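Local structure of catalase (4QOQ) at the Guaiacol site. The protein catalyses, as a haem-containing catalase, the breakdown of hydrogen peroxide to water and oxygen, and is seen here with guaiacol bound. Residues are numbered along the deposited sequence; one frame, centred on the assembly and turned at random.

The Guaiacol site. Residues 99, 109-111, 136, 150, 159, 164, 181-182. With JZ3 (Guaiacol), chain B.
The phenolic hydroxyl OAB of guaiacol holds the ligand to the protein in a buried pocket of this catalase that probably belongs to the main channel leading toward the haem, beside the conserved Asp-Pro-Arg-Gly stretch that begins with Asp110 and Pro111. As a phenol, OAB donates to carboxylate oxygen OD1 of Asp110 at 2.8 Å, approaching from well above the carboxylate plane; a weak, longer contact reaches the Arg109 carbonyl oxygen. The same OD1 lies 2.6 Å from the methoxy oxygen OAG, a pair of acceptors that would repel unless Asp110 carried a proton, and since the ligand is poorly ordered this may reflect imprecise placement. The other carboxylate oxygen, OD2, takes the backbone N of Ile99 at 2.9 Å, which helps fix the rotation of the carboxylate.

Gln159 supplies the opposing donor: NE2 reaches OAB at 3.1 Å, nearly straight (170° at H) and in the amide plane. Its CG is anti to the backbone N (chi1 179°) and the chain runs extended, carrying the amide alongside the CAE rim of the ligand. NE2 also donates to the Leu150 backbone O at 2.8 Å, again in the amide plane, so both N-H groups are used and the flip of the amide is set. An alanine here removes NE2, and would probably loosen both the hold on the phenol OAB and the tie to the Leu150 backbone O.

Tyr164, with CG in the crowded position between backbone N and carbonyl carbon, turns its ring to meet the far edge of guaiacol: CAC lies above the CZ-hydroxyl end of the ring, 3.3 Å from CZ, in an edge-to-face arrangement with the planes at 63°. The CD2 methyl of Leu181 comes up against the CAF edge of the guaiacol ring, 3.2 Å away, while the Phe182 rim meets CAD. Both methyl branches of Leu150 pack against the methoxy carbon CAA, and Phe136 meets CAA tip to tip, with CZ 3.8 Å away. Behind this wall, Arg109 bonds through NH1 to the Leu181 O and lays CD over one face of Phe182.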
# COMPACT_ATOMS: atom_id res chain seq x y z
N ILE A 99 2.50 -21.55 -12.19
CA ILE A 99 3.40 -20.58 -12.74
C ILE A 99 2.65 -19.38 -13.38
O ILE A 99 3.10 -18.25 -13.22
CB ILE A 99 4.37 -21.25 -13.75
CG1 ILE A 99 5.37 -22.09 -12.95
CG2 ILE A 99 5.09 -20.27 -14.60
CD1 ILE A 99 6.33 -21.39 -11.99
N ARG A 109 0.80 -27.74 -18.20
CA ARG A 109 1.59 -28.61 -17.35
C ARG A 109 2.11 -27.84 -16.11
O ARG A 109 2.64 -26.76 -16.25
CB ARG A 109 2.77 -29.16 -18.15
CG ARG A 109 3.66 -30.15 -17.39
CD ARG A 109 4.74 -30.85 -18.23
NE ARG A 109 4.14 -31.42 -19.45
CZ ARG A 109 3.40 -32.53 -19.51
NH1 ARG A 109 3.26 -33.35 -18.48
NH2 ARG A 109 2.87 -32.87 -20.65
N ASP A 110 1.99 -28.43 -14.91
CA ASP A 110 2.39 -27.78 -13.67
C ASP A 110 2.03 -28.77 -12.58
O ASP A 110 1.04 -29.47 -12.70
CB ASP A 110 1.54 -26.47 -13.44
CG ASP A 110 2.35 -25.16 -13.47
OD1 ASP A 110 3.62 -25.18 -13.52
OD2 ASP A 110 1.69 -24.03 -13.52
N PRO A 111 2.73 -28.67 -11.44
CA PRO A 111 2.10 -29.20 -10.21
C PRO A 111 0.78 -28.49 -9.99
O PRO A 111 0.57 -27.40 -10.53
CB PRO A 111 3.13 -28.90 -9.11
CG PRO A 111 4.40 -28.64 -9.86
CD PRO A 111 4.00 -27.99 -11.12
N PHE A 136 11.20 -29.96 -6.77
CA PHE A 136 12.32 -29.76 -7.68
C PHE A 136 13.64 -29.50 -6.91
O PHE A 136 14.71 -29.75 -7.41
CB PHE A 136 12.13 -28.49 -8.53
CG PHE A 136 10.86 -28.43 -9.33
CD1 PHE A 136 9.69 -27.89 -8.80
CD2 PHE A 136 10.84 -28.90 -10.62
CE1 PHE A 136 8.52 -27.82 -9.54
CE2 PHE A 136 9.67 -28.82 -11.40
CZ PHE A 136 8.51 -28.29 -10.85
N LEU A 150 11.15 -20.62 -14.50
CA LEU A 150 9.94 -21.22 -14.98
C LEU A 150 8.93 -20.21 -15.44
O LEU A 150 8.17 -20.46 -16.40
CB LEU A 150 9.30 -22.02 -13.85
CG LEU A 150 9.97 -23.36 -13.49
CD1 LEU A 150 9.53 -23.82 -12.13
CD2 LEU A 150 9.54 -24.40 -14.57
N GLN A 159 6.76 -18.02 -21.42
CA GLN A 159 7.61 -19.08 -20.82
C GLN A 159 8.56 -19.68 -21.86
O GLN A 159 8.17 -19.91 -23.00
CB GLN A 159 6.70 -20.15 -20.20
CG GLN A 159 7.48 -21.30 -19.58
CD GLN A 159 6.55 -22.28 -18.94
OE1 GLN A 159 5.82 -23.00 -19.65
NE2 GLN A 159 6.52 -22.33 -17.62
N TYR A 164 14.12 -22.58 -18.04
CA TYR A 164 13.97 -23.43 -16.96
C TYR A 164 14.79 -24.66 -17.09
O TYR A 164 15.24 -25.20 -16.03
CB TYR A 164 12.50 -23.69 -16.62
CG TYR A 164 11.57 -24.34 -17.64
CD1 TYR A 164 11.57 -25.68 -17.85
CD2 TYR A 164 10.58 -23.60 -18.25
CE1 TYR A 164 10.69 -26.29 -18.73
CE2 TYR A 164 9.71 -24.18 -19.12
CZ TYR A 164 9.75 -25.54 -19.33
OH TYR A 164 8.86 -26.13 -20.19
N LEU A 181 6.62 -34.89 -13.18
CA LEU A 181 5.95 -33.77 -13.85
C LEU A 181 5.83 -33.95 -15.37
O LEU A 181 4.85 -33.47 -15.96
CB LEU A 181 6.73 -32.48 -13.61
CG LEU A 181 6.14 -31.17 -14.16
CD1 LEU A 181 4.82 -30.89 -13.50
CD2 LEU A 181 7.15 -30.04 -13.85
N PHE A 182 6.76 -34.65 -15.99
CA PHE A 182 6.62 -34.95 -17.38
C PHE A 182 5.97 -36.29 -17.71
O PHE A 182 5.81 -36.61 -18.93
CB PHE A 182 7.97 -34.74 -18.11
CG PHE A 182 8.27 -33.29 -18.33
CD1 PHE A 182 7.80 -32.64 -19.43
CD2 PHE A 182 8.93 -32.58 -17.35
CE1 PHE A 182 8.05 -31.31 -19.62
CE2 PHE A 182 9.16 -31.24 -17.52
CZ PHE A 182 8.70 -30.58 -18.63
CAA JZ3 B . 6.52 -25.77 -12.85
OAG JZ3 B . 5.84 -26.36 -13.96
CAI JZ3 B . 6.21 -26.41 -15.30
CAF JZ3 B . 7.05 -27.42 -15.76
CAD JZ3 B . 7.43 -27.54 -17.08
CAC JZ3 B . 6.95 -26.64 -18.02
CAE JZ3 B . 6.09 -25.61 -17.64
CAH JZ3 B . 5.69 -25.43 -16.30
OAB JZ3 B . 4.84 -24.39 -15.95